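Local coordinates for trehalose-6-phosphate phosphatase-related protein (PDB 1U02) that removes the phosphate from trehalose 6-phosphate, with magnesium as cofactor, to release free trehalose, at residues Tyr8-Val13 and Ser22-Leu28. Numbering follows the deposited sequence.
With NA (sodium ion), chain C; MG (magnesium ion), chain B.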
ATOM      1  N   TYR A   8      -3.368   3.106  -2.459  1.00 10.89           N
ATOM      2  CA  TYR A   8      -4.702   2.518  -2.551  1.00 11.99           C
ATOM      3  C   TYR A   8      -5.556   2.754  -1.298  1.00 12.29           C
ATOM      4  O   TYR A   8      -6.491   3.561  -1.315  1.00 11.26           O
ATOM      5  CB  TYR A   8      -4.591   1.006  -2.822  1.00 10.49           C
ATOM      6  CG  TYR A   8      -5.894   0.348  -3.205  1.00 11.70           C
ATOM      7  CD1 TYR A   8      -6.505   0.629  -4.430  1.00 10.08           C
ATOM      8  CD2 TYR A   8      -6.533  -0.537  -2.340  1.00  8.09           C
ATOM      9  CE1 TYR A   8      -7.723   0.046  -4.784  1.00  9.45           C
ATOM     10  CE2 TYR A   8      -7.760  -1.130  -2.685  1.00  9.50           C
ATOM     11  CZ  TYR A   8      -8.346  -0.830  -3.908  1.00  9.27           C
ATOM     12  OH  TYR A   8      -9.554  -1.396  -4.256  1.00  8.96           O
ATOM     13  N   ASP A   9      -5.235   2.051  -0.213  1.00 11.07           N
ATOM     14  CA  ASP A   9      -6.001   2.193   1.022  1.00 12.15           C
ATOM     15  C   ASP A   9      -5.931   3.584   1.633  1.00 12.61           C
ATOM     16  O   ASP A   9      -4.849   4.125   1.867  1.00 12.98           O
ATOM     17  CB  ASP A   9      -5.546   1.155   2.040  1.00 12.90           C
ATOM     18  CG  ASP A   9      -5.751  -0.254   1.540  1.00 13.87           C
ATOM     19  OD1 ASP A   9      -6.923  -0.641   1.328  1.00 13.67           O
ATOM     20  OD2 ASP A   9      -4.747  -0.960   1.344  1.00 15.64           O
ATOM     21  N   GLY A  10      -7.106   4.152   1.885  1.00 14.41           N
ATOM     22  CA  GLY A  10      -7.189   5.478   2.466  1.00 14.76           C
ATOM     23  C   GLY A  10      -6.968   6.584   1.455  1.00 15.49           C
ATOM     24  O   GLY A  10      -7.075   7.765   1.791  1.00 15.90           O
ATOM     25  N   THR A  11      -6.659   6.210   0.216  1.00 14.73           N
ATOM     26  CA  THR A  11      -6.418   7.183  -0.842  1.00 13.31           C
ATOM     27  C   THR A  11      -7.463   7.068  -1.955  1.00 13.44           C
ATOM     28  O   THR A  11      -8.105   8.057  -2.316  1.00 13.83           O
ATOM     29  CB  THR A  11      -4.994   7.016  -1.410  1.00 13.33           C
ATOM     30  OG1 THR A  11      -4.044   7.264  -0.363  1.00 15.06           O
ATOM     31  CG2 THR A  11      -4.746   7.998  -2.553  1.00 15.67           C
ATOM     32  N   LEU A  12      -7.634   5.864  -2.494  1.00 12.80           N
ATOM     33  CA  LEU A  12      -8.622   5.628  -3.543  1.00 13.30           C
ATOM     34  C   LEU A  12      -9.866   4.965  -2.953  1.00 12.78           C
ATOM     35  O   LEU A  12     -10.962   5.065  -3.503  1.00 16.09           O
ATOM     36  CB  LEU A  12      -8.037   4.744  -4.651  1.00 12.00           C
ATOM     37  CG  LEU A  12      -6.807   5.315  -5.370  1.00 14.25           C
ATOM     38  CD1 LEU A  12      -6.361   4.360  -6.476  1.00 12.01           C
ATOM     39  CD2 LEU A  12      -7.142   6.686  -5.957  1.00 13.10           C
ATOM     40  N   VAL A  13      -9.680   4.269  -1.839  1.00 12.86           N
ATOM     41  CA  VAL A  13     -10.780   3.608  -1.144  1.00 14.13           C
ATOM     42  C   VAL A  13     -10.627   3.984   0.324  1.00 13.60           C
ATOM     43  O   VAL A  13      -9.537   4.350   0.765  1.00 13.98           O
ATOM     44  CB  VAL A  13     -10.720   2.060  -1.287  1.00 14.41           C
ATOM     45  CG1 VAL A  13     -10.898   1.666  -2.744  1.00 15.40           C
ATOM     46  CG2 VAL A  13      -9.395   1.531  -0.749  1.00 15.28           C
ATOM     47  N   SER A  22     -11.904  -4.571   0.681  1.00 12.28           N
ATOM     48  CA  SER A  22     -11.643  -3.360  -0.098  1.00 13.32           C
ATOM     49  C   SER A  22     -11.548  -3.446  -1.622  1.00 13.37           C
ATOM     50  O   SER A  22     -10.606  -2.921  -2.227  1.00 11.24           O
ATOM     51  CB  SER A  22     -10.395  -2.669   0.451  1.00 13.52           C
ATOM     52  OG  SER A  22     -10.589  -2.325   1.813  1.00 15.33           O
ATOM     53  N   TYR A  23     -12.528  -4.097  -2.240  1.00 13.31           N
ATOM     54  CA  TYR A  23     -12.569  -4.201  -3.695  1.00 12.96           C
ATOM     55  C   TYR A  23     -13.038  -2.862  -4.253  1.00 12.50           C
ATOM     56  O   TYR A  23     -13.846  -2.179  -3.631  1.00 11.38           O
ATOM     57  CB  TYR A  23     -13.536  -5.301  -4.113  1.00 13.33           C
ATOM     58  CG  TYR A  23     -12.963  -6.677  -3.919  1.00 14.87           C
ATOM     59  CD1 TYR A  23     -12.583  -7.446  -5.013  1.00 14.58           C
ATOM     60  CD2 TYR A  23     -12.784  -7.207  -2.641  1.00 14.67           C
ATOM     61  CE1 TYR A  23     -12.040  -8.716  -4.843  1.00 15.92           C
ATOM     62  CE2 TYR A  23     -12.239  -8.474  -2.460  1.00 17.07           C
ATOM     63  CZ  TYR A  23     -11.873  -9.220  -3.568  1.00 16.27           C
ATOM     64  OH  TYR A  23     -11.358 -10.486  -3.406  1.00 20.37           O
ATOM     65  N   ALA A  24     -12.531  -2.491  -5.424  1.00 11.21           N
ATOM     66  CA  ALA A  24     -12.906  -1.228  -6.046  1.00 11.09           C
ATOM     67  C   ALA A  24     -14.337  -1.298  -6.575  1.00 13.13           C
ATOM     68  O   ALA A  24     -14.722  -2.291  -7.204  1.00 12.25           O
ATOM     69  CB  ALA A  24     -11.951  -0.910  -7.190  1.00 11.08           C
ATOM     70  N   ASP A  25     -15.128  -0.262  -6.315  1.00 12.95           N
ATOM     71  CA  ASP A  25     -16.502  -0.231  -6.818  1.00 13.12           C
ATOM     72  C   ASP A  25     -16.476   0.251  -8.265  1.00 13.37           C
ATOM     73  O   ASP A  25     -15.437   0.703  -8.750  1.00 12.61           O
ATOM     74  CB  ASP A  25     -17.407   0.679  -5.964  1.00 16.72           C
ATOM     75  CG  ASP A  25     -16.890   2.106  -5.849  1.00 19.38           C
ATOM     76  OD1 ASP A  25     -16.190   2.583  -6.766  1.00 21.09           O
ATOM     77  OD2 ASP A  25     -17.209   2.767  -4.835  1.00 22.47           O
ATOM     78  N   ALA A  26     -17.610   0.140  -8.953  1.00 14.04           N
ATOM     79  CA  ALA A  26     -17.715   0.552 -10.351  1.00 13.74           C
ATOM     80  C   ALA A  26     -17.195   1.965 -10.596  1.00 14.35           C
ATOM     81  O   ALA A  26     -16.570   2.231 -11.622  1.00 14.22           O
ATOM     82  CB  ALA A  26     -19.168   0.443 -10.820  1.00 14.91           C
ATOM     83  N   GLY A  27     -17.460   2.870  -9.660  1.00 13.81           N
ATOM     84  CA  GLY A  27     -17.007   4.243  -9.819  1.00 14.74           C
ATOM     85  C   GLY A  27     -15.498   4.358  -9.933  1.00 13.33           C
ATOM     86  O   GLY A  27     -14.974   5.061 -10.805  1.00 14.22           O
ATOM     87  N   LEU A  28     -14.793   3.659  -9.051  1.00 13.10           N
ATOM     88  CA  LEU A  28     -13.338   3.689  -9.061  1.00 11.92           C
ATOM     89  C   LEU A  28     -12.806   2.975 -10.305  1.00 11.80           C
ATOM     90  O   LEU A  28     -11.825   3.417 -10.912  1.00 12.21           O
ATOM     91  CB  LEU A  28     -12.772   3.034  -7.792  1.00 11.26           C
ATOM     92  CG  LEU A  28     -11.239   3.010  -7.674  1.00 11.76           C
ATOM     93  CD1 LEU A  28     -10.684   4.421  -7.846  1.00 10.61           C
ATOM     94  CD2 LEU A  28     -10.823   2.426  -6.324  1.00  9.69           C
TER
HETATM   95 NA    NA C 241      -9.111  -0.251   2.787  1.00 28.18          NA
HETATM   96 MG    MG B 240      -2.902   4.465   2.423  1.00 17.96          MG
HETATM   97  O   HOH W   1      -3.378   4.100   4.374  1.00 17.44           O
HETATM   98  O   HOH W   2      -0.816   4.630   2.737  1.00 15.23           O
HETATM   99  O   HOH W   3      -2.481   2.444   2.101  1.00 20.72           O
HETATM  100  O   HOH W   4      -8.873  -0.665   5.273  1.00 17.60           O
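The DxDx(T/V) motif of HAD phosphatases starts at the end of the first strand, at Asp7, and runs into the loop after it, here through Asp9 and Thr11; this contact illustrates how such a metal-binding loop is held by the chain leading into the next helix. Within Tyr8-Val13 the backbone turns tightly, Tyr8 O accepting from Thr11 N (3.1 Å) and Leu12 N (2.8 Å). Asp9 O binds the magnesium ion at 2.0 Å, as do side-chain oxygens of Asp7, the presumed nucleophile, and Asp179. Across the contact, Tyr8 OH donates a hydrogen bond to Ser22 O (2.7 Å), which lies near the plane of the ring. One methyl of Leu28, CD2, meets three residues of the loop: Val13 CG1 at 3.7 Å, Leu12 CB at 4.0 Å and Tyr8 CE1 at 4.2 Å. Asp25 N-caps the helix bearing that leucine, its OD1 accepting from Leu28 N (2.9 Å). Asp9 OD1 and Ser22 OG are 4.1 Å apart but share a sodium ion, each at 2.7 Å, with Pro14 O as a further ligand; Asp9 OD2 is salt-bridged to Arg47. Asp9 thus serves two metals with different atoms: its carbonyl belongs to the magnesium site, while its carboxylate ties the loop to Ser22 through sodium.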